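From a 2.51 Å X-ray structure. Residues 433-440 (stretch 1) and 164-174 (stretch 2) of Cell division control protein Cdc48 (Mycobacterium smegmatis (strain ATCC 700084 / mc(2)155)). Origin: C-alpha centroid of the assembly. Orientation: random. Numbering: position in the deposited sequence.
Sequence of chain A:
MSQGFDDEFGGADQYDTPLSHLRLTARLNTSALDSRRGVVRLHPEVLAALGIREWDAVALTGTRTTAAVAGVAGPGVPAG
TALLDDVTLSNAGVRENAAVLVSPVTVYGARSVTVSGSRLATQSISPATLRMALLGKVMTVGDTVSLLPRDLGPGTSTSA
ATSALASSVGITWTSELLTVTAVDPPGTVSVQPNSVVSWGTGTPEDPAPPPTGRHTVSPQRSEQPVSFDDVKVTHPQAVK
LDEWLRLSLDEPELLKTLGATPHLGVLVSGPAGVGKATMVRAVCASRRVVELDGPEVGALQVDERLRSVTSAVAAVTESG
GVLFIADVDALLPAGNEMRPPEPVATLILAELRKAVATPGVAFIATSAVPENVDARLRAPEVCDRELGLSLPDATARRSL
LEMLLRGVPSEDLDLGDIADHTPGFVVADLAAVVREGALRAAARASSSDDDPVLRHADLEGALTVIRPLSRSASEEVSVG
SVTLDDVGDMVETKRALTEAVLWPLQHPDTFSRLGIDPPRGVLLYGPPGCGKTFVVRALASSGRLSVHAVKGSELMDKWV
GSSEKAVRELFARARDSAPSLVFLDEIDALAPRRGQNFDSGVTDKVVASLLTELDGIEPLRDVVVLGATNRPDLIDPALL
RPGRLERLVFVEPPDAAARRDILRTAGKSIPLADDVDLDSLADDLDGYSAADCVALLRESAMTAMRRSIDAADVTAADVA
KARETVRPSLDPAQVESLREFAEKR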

# COMPACT_ATOMS: atom_id res chain seq x y z
N VAL A 433 8.73 -7.06 11.47
CA VAL A 433 9.24 -8.42 11.36
C VAL A 433 10.35 -8.66 12.38
O VAL A 433 10.37 -9.68 13.07
CB VAL A 433 9.77 -8.72 9.94
CG1 VAL A 433 10.62 -9.98 9.93
CG2 VAL A 433 8.61 -8.84 8.95
N VAL A 434 11.25 -7.69 12.50
CA VAL A 434 12.37 -7.79 13.43
C VAL A 434 11.92 -7.71 14.89
O VAL A 434 12.43 -8.45 15.74
CB VAL A 434 13.44 -6.71 13.13
CG1 VAL A 434 14.49 -6.68 14.22
CG2 VAL A 434 14.09 -6.98 11.78
N ARG A 435 10.96 -6.83 15.18
CA ARG A 435 10.42 -6.73 16.53
C ARG A 435 9.79 -8.04 16.97
O ARG A 435 9.96 -8.48 18.11
CB ARG A 435 9.40 -5.59 16.64
CG ARG A 435 10.00 -4.20 16.44
CD ARG A 435 9.10 -3.11 17.02
NE ARG A 435 7.75 -3.17 16.49
CZ ARG A 435 7.37 -2.59 15.35
NH1 ARG A 435 8.25 -1.91 14.63
NH2 ARG A 435 6.11 -2.69 14.94
N GLU A 436 9.06 -8.67 16.05
CA GLU A 436 8.44 -9.96 16.31
C GLU A 436 9.52 -11.02 16.52
O GLU A 436 9.39 -11.90 17.37
CB GLU A 436 7.51 -10.36 15.16
CG GLU A 436 6.90 -11.75 15.30
CD GLU A 436 5.95 -11.86 16.48
OE1 GLU A 436 5.32 -10.85 16.83
OE2 GLU A 436 5.84 -12.97 17.05
N GLY A 437 10.58 -10.93 15.73
CA GLY A 437 11.70 -11.85 15.84
C GLY A 437 12.36 -11.75 17.21
O GLY A 437 12.85 -12.74 17.74
N ALA A 438 12.35 -10.55 17.77
CA ALA A 438 12.92 -10.32 19.09
C ALA A 438 12.06 -10.95 20.18
O ALA A 438 12.56 -11.34 21.23
CB ALA A 438 13.08 -8.83 19.35
N LEU A 439 10.76 -11.06 19.91
CA LEU A 439 9.83 -11.68 20.85
C LEU A 439 10.00 -13.20 20.85
O LEU A 439 9.95 -13.84 21.90
CB LEU A 439 8.39 -11.32 20.50
CG LEU A 439 8.03 -9.83 20.60
CD1 LEU A 439 6.56 -9.62 20.26
CD2 LEU A 439 8.35 -9.29 21.98
N ARG A 440 10.20 -13.76 19.66
CA ARG A 440 10.41 -15.20 19.53
C ARG A 440 11.73 -15.61 20.18
O ARG A 440 11.85 -16.70 20.74
CB ARG A 440 10.39 -15.61 18.06
CG ARG A 440 9.19 -15.07 17.30
CD ARG A 440 8.57 -16.13 16.41
NE ARG A 440 7.20 -15.79 16.05
CZ ARG A 440 6.33 -16.65 15.53
NH1 ARG A 440 6.69 -17.90 15.30
NH2 ARG A 440 5.10 -16.25 15.24
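Stretch 2 164-174: ALASSVGITWT

Stretch 2 begins as the last turns of a helix, from Ala164 toward Val169, and then continues as a loop that runs through Ile171 to Trp173 and Thr174. Its helical part lies against the helix of stretch 1 almost exactly antiparallel: the N-to-C directions differ by 174°, and the axes come within 9.8 Å of each other. The backbones draw together toward the end of the stretch 2 helix, where the CA atoms of Arg435 and Val169 are 5.9 Å apart; one turn further along, the CA atoms of Ala438 and Ala166 are separated by 6.9 Å.

The principal bump is Val169, whose CA-to-CB bond points toward stretch 1. Its CG1 reaches CA of Arg435 at 3.6 Å and CG1 of Val434, also at 3.6 Å, so this methyl settles against the helix backbone itself. Its CG2 lies 4.0 Å from CB of Ala438. The small side chain of Ala438 leaves a shallow place on the helix surface, into which Leu165 also leans from one turn earlier: CG of Leu165 is 4.2 Å from CB of Ala438, and CD2 of Leu165 is 3.9 Å from the carbonyl O of Ala438. Ala438, which itself points toward stretch 2, thus meets both Leu165 and Val169.

Gly170 is the first residue to leave helical phi/psi, with a positive phi of 102°, a conformation in which a CB would be jammed against the carbonyl O of Val169. The turn is held by a backbone hydrogen bond from Ile171 N to Ala166 O, 2.6 Å long. Beyond it, Ile171 starts sideways, but its extended side chain (chi1 m, chi2 t) brings its end to stretch 1: CG1 of Ile171 is 3.9 Å from CD of Arg435, and CD1 of Ile171 is 4.2 Å from CD2 of Leu439.

Arg435 has the largest covered area of the contact. Its CG packs 3.6 Å from CG1 of Val169, and its chain then passes Ile171 to reach Trp173, whose CH2 lies over one face of the guanidinium, 3.9 Å from NE of Arg435. The approach is to the edge of the indole, near the ring plane, so the two flat groups do not stack. No direct hydrogen bond joins the stretches. A water instead bridges them, accepting from NH1 of Arg435 at 2.8 Å and donating to the carbonyl O of Val169 at 3.2 Å. The interface, which buries 354 Å² in all, therefore rests mainly on apolar fit, with one water-mediated polar link.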

# COMPACT_ATOMS: atom_id res chain seq x y z
N ALA A 164 17.28 -4.84 27.09
CA ALA A 164 18.24 -4.18 26.20
C ALA A 164 17.93 -4.55 24.76
O ALA A 164 18.11 -3.74 23.85
CB ALA A 164 19.66 -4.56 26.57
N LEU A 165 17.48 -5.78 24.55
CA LEU A 165 17.11 -6.26 23.23
C LEU A 165 15.88 -5.52 22.72
O LEU A 165 15.87 -5.02 21.60
CB LEU A 165 16.84 -7.77 23.25
CG LEU A 165 16.28 -8.38 21.96
CD1 LEU A 165 17.22 -8.13 20.79
CD2 LEU A 165 16.03 -9.87 22.13
N ALA A 166 14.85 -5.44 23.57
CA ALA A 166 13.60 -4.77 23.21
C ALA A 166 13.84 -3.32 22.80
O ALA A 166 13.25 -2.83 21.84
CB ALA A 166 12.61 -4.85 24.36
N SER A 167 14.71 -2.63 23.54
CA SER A 167 15.01 -1.23 23.26
C SER A 167 15.87 -1.06 22.01
O SER A 167 15.75 -0.07 21.29
CB SER A 167 15.69 -0.58 24.47
OG SER A 167 14.81 -0.55 25.59
N SER A 168 16.75 -2.03 21.76
CA SER A 168 17.62 -1.99 20.59
C SER A 168 16.84 -2.26 19.31
O SER A 168 17.28 -1.90 18.22
CB SER A 168 18.77 -2.99 20.73
OG SER A 168 18.28 -4.32 20.76
N VAL A 169 15.68 -2.88 19.46
CA VAL A 169 14.82 -3.19 18.33
C VAL A 169 13.71 -2.14 18.23
O VAL A 169 12.99 -2.06 17.23
CB VAL A 169 14.25 -4.63 18.44
CG1 VAL A 169 13.45 -4.99 17.22
CG2 VAL A 169 15.39 -5.61 18.59
N GLY A 170 13.59 -1.31 19.26
CA GLY A 170 12.69 -0.18 19.22
C GLY A 170 11.38 -0.38 19.96
O GLY A 170 10.42 0.37 19.76
N ILE A 171 11.34 -1.38 20.83
CA ILE A 171 10.16 -1.61 21.66
C ILE A 171 10.22 -0.75 22.92
O ILE A 171 11.02 -1.00 23.82
CB ILE A 171 10.01 -3.10 22.04
CG1 ILE A 171 9.83 -3.95 20.78
CG2 ILE A 171 8.83 -3.29 22.97
CD1 ILE A 171 9.59 -5.41 21.05
N THR A 172 9.37 0.27 22.96
CA THR A 172 9.33 1.21 24.07
C THR A 172 8.10 0.97 24.94
O THR A 172 8.16 1.00 26.17
CB THR A 172 9.33 2.66 23.58
OG1 THR A 172 10.51 2.90 22.79
CG2 THR A 172 9.30 3.64 24.75
N TRP A 173 6.97 0.74 24.28
CA TRP A 173 5.70 0.50 24.96
C TRP A 173 5.69 -0.82 25.72
O TRP A 173 6.57 -1.67 25.53
CB TRP A 173 4.55 0.53 23.95
CG TRP A 173 4.74 -0.45 22.83
CD1 TRP A 173 4.21 -1.71 22.75
CD2 TRP A 173 5.50 -0.26 21.63
NE1 TRP A 173 4.60 -2.31 21.57
CE2 TRP A 173 5.39 -1.44 20.87
CE3 TRP A 173 6.27 0.80 21.13
CZ2 TRP A 173 6.02 -1.59 19.63
CZ3 TRP A 173 6.89 0.65 19.91
CH2 TRP A 173 6.76 -0.53 19.17
N THR A 174 4.69 -1.00 26.57
CA THR A 174 4.56 -2.22 27.36
C THR A 174 3.40 -3.07 26.87
O THR A 174 2.71 -2.72 25.91
CB THR A 174 4.37 -1.90 28.85
OG1 THR A 174 3.21 -1.07 29.02
CG2 THR A 174 5.59 -1.18 29.40
O HOH W 1 10.90 -0.99 15.13